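Local coordinates for hypothetical shikimate 5-dehydrogenase-like protein HI0607 (Haemophilus influenzae, PDB 1NPY) that catalyses, in vitro and only slowly, the NADP(+)-dependent oxidation of shikimate to 3-dehydroshikimate, so that its biological substrate may be a different compound, at residues D44-I49 against M71-E76; C60-P65 against N88-D93; H78-A83 against R98-D103. One frame throughout, in Å; residues are numbered along the deposited sequence.

Contact 1: D44-I49 against M71-E76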
ATOM      1  N   ASP A  44      -6.242  11.272 -19.893  1.00 13.02           N
ATOM      2  CA  ASP A  44      -6.624  10.243 -20.852  1.00 11.85           C
ATOM      3  C   ASP A  44      -5.860   8.949 -20.596  1.00 12.03           C
ATOM      4  O   ASP A  44      -4.870   8.679 -21.295  1.00 11.52           O
ATOM      5  CB  ASP A  44      -6.278  10.761 -22.245  1.00 13.83           C
ATOM      6  CG  ASP A  44      -6.708   9.860 -23.380  1.00 13.99           C
ATOM      7  OD1 ASP A  44      -7.191   8.711 -23.217  1.00 15.66           O
ATOM      8  OD2 ASP A  44      -6.566  10.273 -24.547  1.00 15.67           O
ATOM      9  N   ILE A  45      -6.327   8.174 -19.619  1.00 10.96           N
ATOM     10  CA  ILE A  45      -5.653   6.949 -19.184  1.00 10.43           C
ATOM     11  C   ILE A  45      -5.425   6.005 -20.360  1.00  9.77           C
ATOM     12  O   ILE A  45      -4.359   5.361 -20.433  1.00  9.88           O
ATOM     13  CB  ILE A  45      -6.388   6.287 -17.981  1.00 10.08           C
ATOM     14  CG1 ILE A  45      -5.548   5.210 -17.279  1.00  9.53           C
ATOM     15  CG2 ILE A  45      -7.685   5.671 -18.437  1.00 12.57           C
ATOM     16  CD1 ILE A  45      -4.164   5.688 -16.870  1.00 11.38           C
ATOM     17  N   GLU A  46      -6.403   5.891 -21.262  1.00  9.81           N
ATOM     18  CA  GLU A  46      -6.239   5.022 -22.423  1.00  9.83           C
ATOM     19  C   GLU A  46      -4.959   5.296 -23.203  1.00 10.69           C
ATOM     20  O   GLU A  46      -4.145   4.402 -23.466  1.00  9.16           O
ATOM     21  CB  GLU A  46      -7.429   5.110 -23.384  1.00 10.10           C
ATOM     22  CG  GLU A  46      -7.259   4.349 -24.673  1.00 10.07           C
ATOM     23  CD  GLU A  46      -8.463   4.452 -25.600  1.00 14.94           C
ATOM     24  OE1 GLU A  46      -9.466   5.140 -25.324  1.00 18.86           O
ATOM     25  OE2 GLU A  46      -8.372   3.817 -26.651  1.00 15.61           O
ATOM     26  N   HIS A  47      -4.771   6.545 -23.600  1.00  9.45           N
ATOM     27  CA  HIS A  47      -3.609   6.873 -24.428  1.00  9.69           C
ATOM     28  C   HIS A  47      -2.335   7.030 -23.609  1.00  9.00           C
ATOM     29  O   HIS A  47      -1.242   6.857 -24.145  1.00  8.62           O
ATOM     30  CB  HIS A  47      -3.887   8.068 -25.346  1.00  9.66           C
ATOM     31  CG  HIS A  47      -4.977   7.803 -26.332  1.00 13.44           C
ATOM     32  ND1 HIS A  47      -4.845   6.896 -27.359  1.00 15.86           N
ATOM     33  CD2 HIS A  47      -6.253   8.248 -26.387  1.00 11.82           C
ATOM     34  CE1 HIS A  47      -5.990   6.805 -28.012  1.00 10.94           C
ATOM     35  NE2 HIS A  47      -6.841   7.659 -27.481  1.00 14.08           N
ATOM     36  N   ALA A  48      -2.466   7.274 -22.311  1.00  9.60           N
ATOM     37  CA  ALA A  48      -1.306   7.227 -21.426  1.00  8.90           C
ATOM     38  C   ALA A  48      -0.725   5.818 -21.363  1.00  8.55           C
ATOM     39  O   ALA A  48       0.485   5.652 -21.558  1.00  8.05           O
ATOM     40  CB  ALA A  48      -1.684   7.714 -20.059  1.00  9.27           C
ATOM     41  N   ILE A  49      -1.572   4.806 -21.190  1.00  8.76           N
ATOM     42  CA  ILE A  49      -1.125   3.420 -21.058  1.00  9.58           C
ATOM     43  C   ILE A  49      -0.645   2.930 -22.413  1.00  8.99           C
ATOM     44  O   ILE A  49       0.429   2.327 -22.520  1.00  8.47           O
ATOM     45  CB  ILE A  49      -2.224   2.492 -20.490  1.00 10.07           C
ATOM     46  CG1 ILE A  49      -2.658   2.934 -19.084  1.00 11.20           C
ATOM     47  CG2 ILE A  49      -1.749   1.031 -20.461  1.00 10.45           C
ATOM     48  CD1 ILE A  49      -1.557   3.071 -18.043  1.00  9.17           C
ATOM     49  N   MET A  71      -6.995  -0.858 -16.308  1.00 10.13           N
ATOM     50  CA  MET A  71      -6.920  -2.304 -16.445  1.00 10.78           C
ATOM     51  C   MET A  71      -7.294  -2.833 -17.837  1.00 11.60           C
ATOM     52  O   MET A  71      -6.656  -3.771 -18.306  1.00  9.97           O
ATOM     53  CB  MET A  71      -7.738  -2.972 -15.342  1.00 11.66           C
ATOM     54  CG  MET A  71      -7.167  -2.685 -13.956  1.00 10.71           C
ATOM     55  SD  MET A  71      -7.995  -3.479 -12.576  1.00 13.44           S
ATOM     56  CE  MET A  71      -7.806  -5.143 -12.912  1.00 14.31           C
ATOM     57  N   PRO A  72      -8.292  -2.256 -18.500  1.00 11.83           N
ATOM     58  CA  PRO A  72      -8.658  -2.689 -19.857  1.00 12.57           C
ATOM     59  C   PRO A  72      -7.527  -2.611 -20.876  1.00 12.25           C
ATOM     60  O   PRO A  72      -7.558  -3.241 -21.935  1.00 12.39           O
ATOM     61  CB  PRO A  72      -9.790  -1.731 -20.217  1.00 13.77           C
ATOM     62  CG  PRO A  72     -10.430  -1.407 -18.936  1.00 15.21           C
ATOM     63  CD  PRO A  72      -9.231  -1.241 -18.001  1.00 12.33           C
ATOM     64  N   PHE A  73      -6.491  -1.848 -20.540  1.00 11.00           N
ATOM     65  CA  PHE A  73      -5.418  -1.567 -21.485  1.00 11.21           C
ATOM     66  C   PHE A  73      -4.158  -2.396 -21.240  1.00 11.51           C
ATOM     67  O   PHE A  73      -3.149  -2.204 -21.913  1.00 13.04           O
ATOM     68  CB  PHE A  73      -5.148  -0.058 -21.477  1.00  9.72           C
ATOM     69  CG  PHE A  73      -6.384   0.733 -21.778  1.00 10.82           C
ATOM     70  CD1 PHE A  73      -7.018   0.545 -23.003  1.00 12.90           C
ATOM     71  CD2 PHE A  73      -7.004   1.472 -20.791  1.00 11.71           C
ATOM     72  CE1 PHE A  73      -8.231   1.148 -23.250  1.00 14.19           C
ATOM     73  CE2 PHE A  73      -8.188   2.115 -21.052  1.00 10.58           C
ATOM     74  CZ  PHE A  73      -8.802   1.934 -22.285  1.00 10.92           C
ATOM     75  N   LEU A  74      -4.204  -3.268 -20.241  1.00 11.80           N
ATOM     76  CA  LEU A  74      -3.056  -4.081 -19.860  1.00 11.47           C
ATOM     77  C   LEU A  74      -3.205  -5.480 -20.425  1.00 11.39           C
ATOM     78  O   LEU A  74      -4.297  -5.961 -20.742  1.00 13.84           O
ATOM     79  CB  LEU A  74      -2.911  -4.154 -18.344  1.00 11.15           C
ATOM     80  CG  LEU A  74      -2.974  -2.752 -17.719  1.00 10.54           C
ATOM     81  CD1 LEU A  74      -2.913  -2.875 -16.219  1.00 10.84           C
ATOM     82  CD2 LEU A  74      -1.864  -1.903 -18.261  1.00  9.91           C
ATOM     83  N   ASP A  75      -2.069  -6.147 -20.538  1.00 11.62           N
ATOM     84  CA  ASP A  75      -2.029  -7.460 -21.159  1.00 11.52           C
ATOM     85  C   ASP A  75      -2.218  -8.648 -20.214  1.00 12.28           C
ATOM     86  O   ASP A  75      -2.744  -9.695 -20.610  1.00 12.71           O
ATOM     87  CB  ASP A  75      -0.753  -7.600 -21.982  1.00 10.51           C
ATOM     88  CG  ASP A  75      -0.674  -6.575 -23.081  1.00 14.60           C
ATOM     89  OD1 ASP A  75      -1.577  -6.590 -23.948  1.00 17.13           O
ATOM     90  OD2 ASP A  75       0.202  -5.693 -23.124  1.00 14.04           O
ATOM     91  N   GLU A  76      -1.781  -8.524 -18.970  1.00 11.75           N
ATOM     92  CA  GLU A  76      -1.828  -9.644 -18.041  1.00 13.14           C
ATOM     93  C   GLU A  76      -1.891  -9.150 -16.608  1.00 12.32           C
ATOM     94  O   GLU A  76      -0.989  -8.446 -16.159  1.00 12.75           O
ATOM     95  CB  GLU A  76      -0.556 -10.453 -18.232  1.00 13.15           C
ATOM     96  CG  GLU A  76      -0.496 -11.766 -17.474  1.00 15.52           C
ATOM     97  CD  GLU A  76       0.791 -12.496 -17.789  1.00 18.37           C
ATOM     98  OE1 GLU A  76       1.836 -12.146 -17.211  1.00 20.68           O
ATOM     99  OE2 GLU A  76       0.774 -13.388 -18.664  1.00 24.53           O
TER
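F73 packs against E46 and I49 in an apolar surface contact, where the first turn of helix 45-55 meets the 3-10 turn that precedes strand 76-77. No hydrogen bond joins the two segments. The F73 ring lies flat against the backbone side of E46: E46 CA sits 4.0 Å from the centroid of the F73 ring and 18° off its normal, a CH-pi contact over one face, offset toward the rim. E46 CG is anti to the backbone N (chi1 174°), which sets it over the same ring beside CB: E46 CB is 3.6 Å from F73 CZ and E46 CG equally near F73 CE1. The carboxylate plane runs nearly parallel to the ring (7°), and the group pairs with K50 in a salt bridge. P72 CB covers the opposite face of F73, so the phenyl is held between its own neighbour and the helix. Deeper in, I49 CG2 fills the angle between F73 and L74, 3.7 Å from F73 CB and 3.7 Å from L74 CD2. I49 and L74 both reach I90 of the central sheet. D44 caps the helix start, its OD1 accepting from H47 N at 3.3 Å. The arrangement is that of an alpha/beta substrate-binding domain of the shikimate dehydrogenase family, with a helix and a connecting loop packed together on one face of the mixed sheet.

Contact 2: C60-P65 against N88-D93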
ATOM      1  N   CYS A  60       5.576   1.589 -14.710  1.00  8.27           N
ATOM      2  CA  CYS A  60       4.679   2.701 -14.364  1.00  7.25           C
ATOM      3  C   CYS A  60       3.851   2.409 -13.106  1.00  8.19           C
ATOM      4  O   CYS A  60       3.008   1.502 -13.091  1.00 10.18           O
ATOM      5  CB  CYS A  60       3.768   2.997 -15.571  1.00  8.03           C
ATOM      6  SG  CYS A  60       2.651   4.421 -15.341  1.00 11.44           S
ATOM      7  N   ALA A  61       4.029   3.236 -12.090  1.00  8.75           N
ATOM      8  CA  ALA A  61       3.168   3.198 -10.918  1.00  8.89           C
ATOM      9  C   ALA A  61       1.847   3.856 -11.279  1.00  8.57           C
ATOM     10  O   ALA A  61       1.792   4.763 -12.107  1.00 10.26           O
ATOM     11  CB  ALA A  61       3.795   3.846  -9.692  1.00  9.07           C
ATOM     12  N   VAL A  62       0.776   3.336 -10.707  1.00  9.38           N
ATOM     13  CA  VAL A  62      -0.577   3.822 -10.951  1.00  9.12           C
ATOM     14  C   VAL A  62      -1.221   4.185  -9.620  1.00  9.86           C
ATOM     15  O   VAL A  62      -1.287   3.389  -8.681  1.00  9.60           O
ATOM     16  CB  VAL A  62      -1.422   2.804 -11.732  1.00 10.40           C
ATOM     17  CG1 VAL A  62      -2.752   3.397 -12.161  1.00 10.30           C
ATOM     18  CG2 VAL A  62      -0.659   2.309 -12.949  1.00  9.10           C
ATOM     19  N   SER A  63      -1.671   5.430  -9.550  1.00 10.81           N
ATOM     20  CA  SER A  63      -2.392   5.958  -8.396  1.00 11.63           C
ATOM     21  C   SER A  63      -3.814   6.366  -8.759  1.00 11.58           C
ATOM     22  O   SER A  63      -4.245   6.307  -9.903  1.00 10.97           O
ATOM     23  CB  SER A  63      -1.670   7.167  -7.806  1.00 13.50           C
ATOM     24  OG  SER A  63      -0.467   6.769  -7.166  1.00 18.29           O
ATOM     25  N   MET A  64      -4.564   6.792  -7.750  1.00 11.91           N
ATOM     26  CA  MET A  64      -5.889   7.354  -7.996  1.00 13.87           C
ATOM     27  C   MET A  64      -5.787   8.486  -9.030  1.00 12.50           C
ATOM     28  O   MET A  64      -4.821   9.247  -8.978  1.00 10.69           O
ATOM     29  CB  MET A  64      -6.455   7.836  -6.646  1.00 15.08           C
ATOM     30  CG  MET A  64      -6.998   6.664  -5.839  1.00 21.84           C
ATOM     31  SD  MET A  64      -8.145   7.141  -4.516  1.00 38.33           S
ATOM     32  CE  MET A  64      -9.565   7.682  -5.534  1.00 37.44           C
ATOM     33  N   PRO A  65      -6.748   8.630  -9.937  1.00 12.09           N
ATOM     34  CA  PRO A  65      -7.941   7.786 -10.069  1.00 12.25           C
ATOM     35  C   PRO A  65      -7.920   6.728 -11.164  1.00 11.59           C
ATOM     36  O   PRO A  65      -8.919   6.467 -11.822  1.00 12.96           O
ATOM     37  CB  PRO A  65      -8.997   8.823 -10.446  1.00 13.95           C
ATOM     38  CG  PRO A  65      -8.255   9.727 -11.362  1.00 12.94           C
ATOM     39  CD  PRO A  65      -6.837   9.806 -10.825  1.00 12.85           C
ATOM     40  N   ASN A  88      -1.637  -1.108  -9.133  1.00  8.72           N
ATOM     41  CA  ASN A  88      -0.807   0.042  -8.776  1.00  7.36           C
ATOM     42  C   ASN A  88       0.577  -0.002  -9.428  1.00  7.85           C
ATOM     43  O   ASN A  88       1.412   0.873  -9.237  1.00  6.95           O
ATOM     44  CB  ASN A  88      -0.728   0.234  -7.266  1.00 10.66           C
ATOM     45  CG  ASN A  88       0.405  -0.563  -6.643  1.00  8.18           C
ATOM     46  OD1 ASN A  88       0.721  -1.631  -7.171  1.00  8.33           O
ATOM     47  ND2 ASN A  88       1.023  -0.055  -5.562  1.00  7.61           N
ATOM     48  N   THR A  89       0.818  -1.010 -10.254  1.00  7.35           N
ATOM     49  CA  THR A  89       2.135  -1.222 -10.863  1.00  8.09           C
ATOM     50  C   THR A  89       2.015  -1.876 -12.230  1.00  8.77           C
ATOM     51  O   THR A  89       1.336  -2.890 -12.335  1.00  9.25           O
ATOM     52  CB  THR A  89       2.974  -2.198 -10.032  1.00  9.20           C
ATOM     53  OG1 THR A  89       3.057  -1.687  -8.697  1.00  7.90           O
ATOM     54  CG2 THR A  89       4.387  -2.233 -10.540  1.00 10.14           C
ATOM     55  N   ILE A  90       2.651  -1.298 -13.252  1.00  7.22           N
ATOM     56  CA  ILE A  90       2.731  -1.914 -14.571  1.00  9.30           C
ATOM     57  C   ILE A  90       4.193  -2.105 -14.934  1.00  8.96           C
ATOM     58  O   ILE A  90       4.994  -1.180 -14.788  1.00  8.07           O
ATOM     59  CB  ILE A  90       2.045  -0.995 -15.614  1.00  8.80           C
ATOM     60  CG1 ILE A  90       0.593  -0.711 -15.233  1.00  9.66           C
ATOM     61  CG2 ILE A  90       2.145  -1.599 -16.996  1.00 12.14           C
ATOM     62  CD1 ILE A  90       0.039   0.513 -15.889  1.00  9.71           C
ATOM     63  N   VAL A  91       4.537  -3.289 -15.437  1.00  8.97           N
ATOM     64  CA  VAL A  91       5.864  -3.587 -15.930  1.00  9.33           C
ATOM     65  C   VAL A  91       5.720  -3.947 -17.405  1.00  9.51           C
ATOM     66  O   VAL A  91       4.944  -4.829 -17.787  1.00 10.67           O
ATOM     67  CB  VAL A  91       6.529  -4.763 -15.208  1.00 10.20           C
ATOM     68  CG1 VAL A  91       7.972  -4.946 -15.688  1.00 10.87           C
ATOM     69  CG2 VAL A  91       6.472  -4.582 -13.701  1.00 11.49           C
ATOM     70  N   ASN A  92       6.464  -3.211 -18.223  1.00  9.19           N
ATOM     71  CA  ASN A  92       6.516  -3.439 -19.658  1.00  8.84           C
ATOM     72  C   ASN A  92       7.624  -4.391 -20.069  1.00  9.92           C
ATOM     73  O   ASN A  92       8.798  -4.047 -20.023  1.00  9.03           O
ATOM     74  CB  ASN A  92       6.688  -2.092 -20.344  1.00  8.48           C
ATOM     75  CG  ASN A  92       6.696  -2.189 -21.858  1.00  9.78           C
ATOM     76  OD1 ASN A  92       6.474  -3.263 -22.441  1.00 10.13           O
ATOM     77  ND2 ASN A  92       6.828  -1.023 -22.497  1.00 10.95           N
ATOM     78  N   ASP A  93       7.242  -5.619 -20.403  1.00 12.57           N
ATOM     79  CA  ASP A  93       8.148  -6.653 -20.880  1.00 14.80           C
ATOM     80  C   ASP A  93       8.056  -6.734 -22.419  1.00 14.14           C
ATOM     81  O   ASP A  93       7.179  -7.409 -22.950  1.00 13.77           O
ATOM     82  CB  ASP A  93       7.763  -7.976 -20.179  1.00 15.87           C
ATOM     83  CG  ASP A  93       7.936  -7.922 -18.649  1.00 19.47           C
ATOM     84  OD1 ASP A  93       9.080  -7.668 -18.197  1.00 19.29           O
ATOM     85  OD2 ASP A  93       6.997  -8.050 -17.815  1.00 23.72           O
TER
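Strands 59-62 and 89-93 run antiparallel in the middle of the mixed sheet of the substrate-binding domain, and C60 pairs with I90 where they join. This is a hydrogen-bonded pair: C60 N donates to I90 O at 2.8 Å, in the plane of that carbonyl, and I90 N returns a bond to C60 O, tilted 32° from the plane of its acceptor. A61 and T89 follow as a non-hydrogen-bonded pair. V62 N then donates to N88 O at 2.9 Å; the N-H...O angle is 165°, but the donor stands above the carbonyl plane. A CA-H...O contact from A61 CA reaches the same N88 O, and N88 CA makes another to V62 O.

Side chains meet on the face that carries C60 and I90. I90 CG1 is anti to the carbonyl carbon (chi1 -57°), and from it CD1 comes within 3.5 Å of V62 CG2, the two side chains crossing obliquely. On the other edge of strand 89-93, N88 and T89 both face Y100, forming a classic beta bulge. Within it T89 OG1 donates to N88 OD1 at 2.8 Å, from above the amide plane, while T102 N donates to the same oxygen. The three interstrand N-H...O bonds thus satisfy backbone polar groups in a buried setting, and the two donors on N88 OD1 limit rotation of an amide that lies about 4 Å from the side chains of K67, the inferred proton donor/acceptor, and D103, an inferred substrate-binding residue.

Contact 3: H78-A83 against R98-D103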
ATOM      1  N   HIS A  78      -1.653  -9.899 -12.915  1.00 12.38           N
ATOM      2  CA  HIS A  78      -1.110 -10.860 -11.968  1.00 13.47           C
ATOM      3  C   HIS A  78      -1.924 -11.001 -10.692  1.00 13.15           C
ATOM      4  O   HIS A  78      -2.754 -10.148 -10.393  1.00 12.89           O
ATOM      5  CB  HIS A  78       0.359 -10.516 -11.732  1.00 14.06           C
ATOM      6  CG  HIS A  78       1.240 -11.105 -12.784  1.00 18.27           C
ATOM      7  ND1 HIS A  78       2.117 -12.132 -12.523  1.00 18.56           N
ATOM      8  CD2 HIS A  78       1.313 -10.870 -14.116  1.00 21.29           C
ATOM      9  CE1 HIS A  78       2.711 -12.495 -13.645  1.00 20.60           C
ATOM     10  NE2 HIS A  78       2.231 -11.755 -14.626  1.00 23.24           N
ATOM     11  N   PRO A  79      -1.723 -12.080  -9.946  1.00 13.63           N
ATOM     12  CA  PRO A  79      -2.591 -12.406  -8.806  1.00 13.84           C
ATOM     13  C   PRO A  79      -2.699 -11.329  -7.738  1.00 13.15           C
ATOM     14  O   PRO A  79      -3.792 -11.201  -7.177  1.00 13.27           O
ATOM     15  CB  PRO A  79      -1.959 -13.677  -8.227  1.00 14.96           C
ATOM     16  CG  PRO A  79      -1.265 -14.299  -9.400  1.00 15.59           C
ATOM     17  CD  PRO A  79      -0.737 -13.147 -10.218  1.00 14.80           C
ATOM     18  N   SER A  80      -1.623 -10.582  -7.505  1.00 12.63           N
ATOM     19  CA  SER A  80      -1.729  -9.478  -6.545  1.00 12.17           C
ATOM     20  C   SER A  80      -2.791  -8.449  -6.929  1.00 12.64           C
ATOM     21  O   SER A  80      -3.509  -7.930  -6.070  1.00 12.66           O
ATOM     22  CB  SER A  80      -0.385  -8.773  -6.364  1.00 12.21           C
ATOM     23  OG  SER A  80       0.218  -8.313  -7.551  1.00  9.06           O
ATOM     24  N   ALA A  81      -2.860  -8.115  -8.214  1.00 10.38           N
ATOM     25  CA  ALA A  81      -3.851  -7.162  -8.701  1.00 11.29           C
ATOM     26  C   ALA A  81      -5.212  -7.842  -8.840  1.00 11.52           C
ATOM     27  O   ALA A  81      -6.231  -7.222  -8.565  1.00 13.94           O
ATOM     28  CB  ALA A  81      -3.407  -6.531 -10.027  1.00 11.35           C
ATOM     29  N   GLN A  82      -5.241  -9.133  -9.166  1.00 12.57           N
ATOM     30  CA  GLN A  82      -6.502  -9.866  -9.249  1.00 14.17           C
ATOM     31  C   GLN A  82      -7.196  -9.976  -7.898  1.00 14.03           C
ATOM     32  O   GLN A  82      -8.413  -9.934  -7.839  1.00 15.22           O
ATOM     33  CB  GLN A  82      -6.290 -11.283  -9.789  1.00 14.49           C
ATOM     34  CG  GLN A  82      -5.816 -11.316 -11.238  1.00 18.61           C
ATOM     35  CD  GLN A  82      -5.593 -12.718 -11.771  1.00 24.14           C
ATOM     36  OE1 GLN A  82      -4.976 -13.556 -11.116  1.00 28.22           O
ATOM     37  NE2 GLN A  82      -6.040 -12.949 -12.996  1.00 26.09           N
ATOM     38  N   ALA A  83      -6.414 -10.047  -6.829  1.00 15.10           N
ATOM     39  CA  ALA A  83      -6.902 -10.301  -5.483  1.00 15.17           C
ATOM     40  C   ALA A  83      -7.830  -9.198  -4.994  1.00 16.52           C
ATOM     41  O   ALA A  83      -8.727  -9.459  -4.188  1.00 15.82           O
ATOM     42  CB  ALA A  83      -5.745 -10.479  -4.536  1.00 16.00           C
ATOM     43  N   ARG A  98       2.373  -6.164 -17.875  1.00 10.25           N
ATOM     44  CA  ARG A  98       1.985  -7.016 -16.764  1.00  9.85           C
ATOM     45  C   ARG A  98       1.676  -6.115 -15.562  1.00 10.38           C
ATOM     46  O   ARG A  98       2.349  -5.102 -15.333  1.00 10.58           O
ATOM     47  CB  ARG A  98       3.085  -8.011 -16.399  1.00 11.24           C
ATOM     48  CG  ARG A  98       3.545  -8.946 -17.510  1.00 11.79           C
ATOM     49  CD  ARG A  98       4.456 -10.064 -17.006  1.00 14.85           C
ATOM     50  NE  ARG A  98       4.538 -11.194 -17.940  1.00 19.77           N
ATOM     51  CZ  ARG A  98       5.472 -11.376 -18.865  1.00 21.28           C
ATOM     52  NH1 ARG A  98       6.443 -10.499 -19.024  1.00 22.54           N
ATOM     53  NH2 ARG A  98       5.462 -12.457 -19.643  1.00 24.49           N
ATOM     54  N   ALA A  99       0.583  -6.444 -14.889  1.00  9.70           N
ATOM     55  CA  ALA A  99      -0.005  -5.607 -13.844  1.00  9.75           C
ATOM     56  C   ALA A  99       0.097  -6.314 -12.502  1.00 10.05           C
ATOM     57  O   ALA A  99      -0.280  -7.478 -12.415  1.00 11.38           O
ATOM     58  CB  ALA A  99      -1.473  -5.358 -14.151  1.00 11.05           C
ATOM     59  N   TYR A 100       0.464  -5.559 -11.463  1.00  8.68           N
ATOM     60  CA  TYR A 100       0.610  -6.037 -10.090  1.00  8.25           C
ATOM     61  C   TYR A 100      -0.004  -5.039  -9.108  1.00  8.34           C
ATOM     62  O   TYR A 100      -0.353  -3.915  -9.453  1.00  7.58           O
ATOM     63  CB  TYR A 100       2.097  -6.159  -9.719  1.00  8.56           C
ATOM     64  CG  TYR A 100       2.889  -7.055 -10.642  1.00  8.25           C
ATOM     65  CD1 TYR A 100       3.119  -8.395 -10.338  1.00 13.15           C
ATOM     66  CD2 TYR A 100       3.387  -6.564 -11.843  1.00  8.08           C
ATOM     67  CE1 TYR A 100       3.830  -9.199 -11.230  1.00 13.07           C
ATOM     68  CE2 TYR A 100       4.124  -7.357 -12.719  1.00 12.79           C
ATOM     69  CZ  TYR A 100       4.347  -8.670 -12.398  1.00 13.82           C
ATOM     70  OH  TYR A 100       5.047  -9.466 -13.287  1.00 14.79           O
ATOM     71  N   ASN A 101      -0.195  -5.503  -7.880  1.00  8.81           N
ATOM     72  CA  ASN A 101      -0.551  -4.588  -6.808  1.00  8.12           C
ATOM     73  C   ASN A 101       0.419  -4.767  -5.649  1.00  8.05           C
ATOM     74  O   ASN A 101       0.260  -5.669  -4.838  1.00  8.66           O
ATOM     75  CB  ASN A 101      -2.007  -4.685  -6.389  1.00  8.80           C
ATOM     76  CG  ASN A 101      -2.388  -3.519  -5.509  1.00  8.84           C
ATOM     77  OD1 ASN A 101      -1.749  -3.324  -4.490  1.00  8.93           O
ATOM     78  ND2 ASN A 101      -3.333  -2.693  -5.949  1.00 12.18           N
ATOM     79  N   THR A 102       1.385  -3.859  -5.557  1.00  8.76           N
ATOM     80  CA  THR A 102       2.401  -3.939  -4.516  1.00  9.62           C
ATOM     81  C   THR A 102       1.942  -3.450  -3.149  1.00 10.20           C
ATOM     82  O   THR A 102       2.609  -3.732  -2.160  1.00 10.02           O
ATOM     83  CB  THR A 102       3.716  -3.257  -4.881  1.00  9.58           C
ATOM     84  OG1 THR A 102       3.504  -1.869  -5.147  1.00 10.39           O
ATOM     85  CG2 THR A 102       4.365  -3.863  -6.096  1.00  8.84           C
ATOM     86  N   ASP A 103       0.809  -2.763  -3.054  1.00  9.88           N
ATOM     87  CA  ASP A 103       0.229  -2.555  -1.738  1.00 10.21           C
ATOM     88  C   ASP A 103      -0.194  -3.887  -1.107  1.00 10.75           C
ATOM     89  O   ASP A 103       0.127  -4.153   0.051  1.00 10.15           O
ATOM     90  CB  ASP A 103      -0.973  -1.634  -1.831  1.00 11.54           C
ATOM     91  CG  ASP A 103      -0.581  -0.191  -2.034  1.00 15.06           C
ATOM     92  OD1 ASP A 103       0.476   0.283  -1.541  1.00 17.72           O
ATOM     93  OD2 ASP A 103      -1.384   0.553  -2.629  1.00 17.74           O
TER
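H78, S80 and Y100 carry this contact, in which the short helix 79-82 packs against the end of strand 96-100 in the mixed sheet of the substrate-binding domain. H78, at the N-cap position of that helix, has the largest area buried by the contact. Its side chain and that of Y100 lie side by side, pointing the same way. Y100 CE1 comes over one face of the imidazole, 3.6 Å from H78 CG, and Y100 OH stands 3.8 Å above the imidazole plane, over its centre. The ring planes are 31° apart, an oblique aromatic pair. R98 CD approaches H78 NE2 at 3.7 Å, its guanidinium turned steeply against the imidazole. H78 NE2 and R98 NE share a partner in E76 OE1; R98 NH1 pairs with D93.

The backbone of H78 is tied down as well: its N donates to A99 O at 2.8 Å, nearly along the C=O axis. A81 CB rests against Y100 C at 3.8 Å. N101 is the N-cap of helix 102-113, which carries D103, an inferred substrate-binding residue; N101 OD1 accepts from Y104 N, and N101 ND2 donates to S86 O. S80 holds the backbone of this N-cap residue: S80 OG is placed between its own backbone N and carbonyl carbon (chi1 54°), where it accepts from N101 N at 2.9 Å in a bond that is almost straight, 173° at the hydrogen.

How the contacts relate
Contact 1 lies at the surface, contact 2 is wholly buried and contact 3 is partly so; their chemistry changes accordingly, from ring and methyl packing in contact 1, through backbone pairing in contact 2, to a mixture of aromatic packing and hydrogen bonds in contact 3. Contacts 2 and 3 share one sheet, in which backbone bonds of R98 with V91 and of Y100 with N88 and T89 join strands 89-93 and 96-100. Contact 1 lies on one face of this sheet, where L74 touches A99 of contact 3; its last residue, E76, enters the edge strand, its O probably hydrogen-bonded to A99 N.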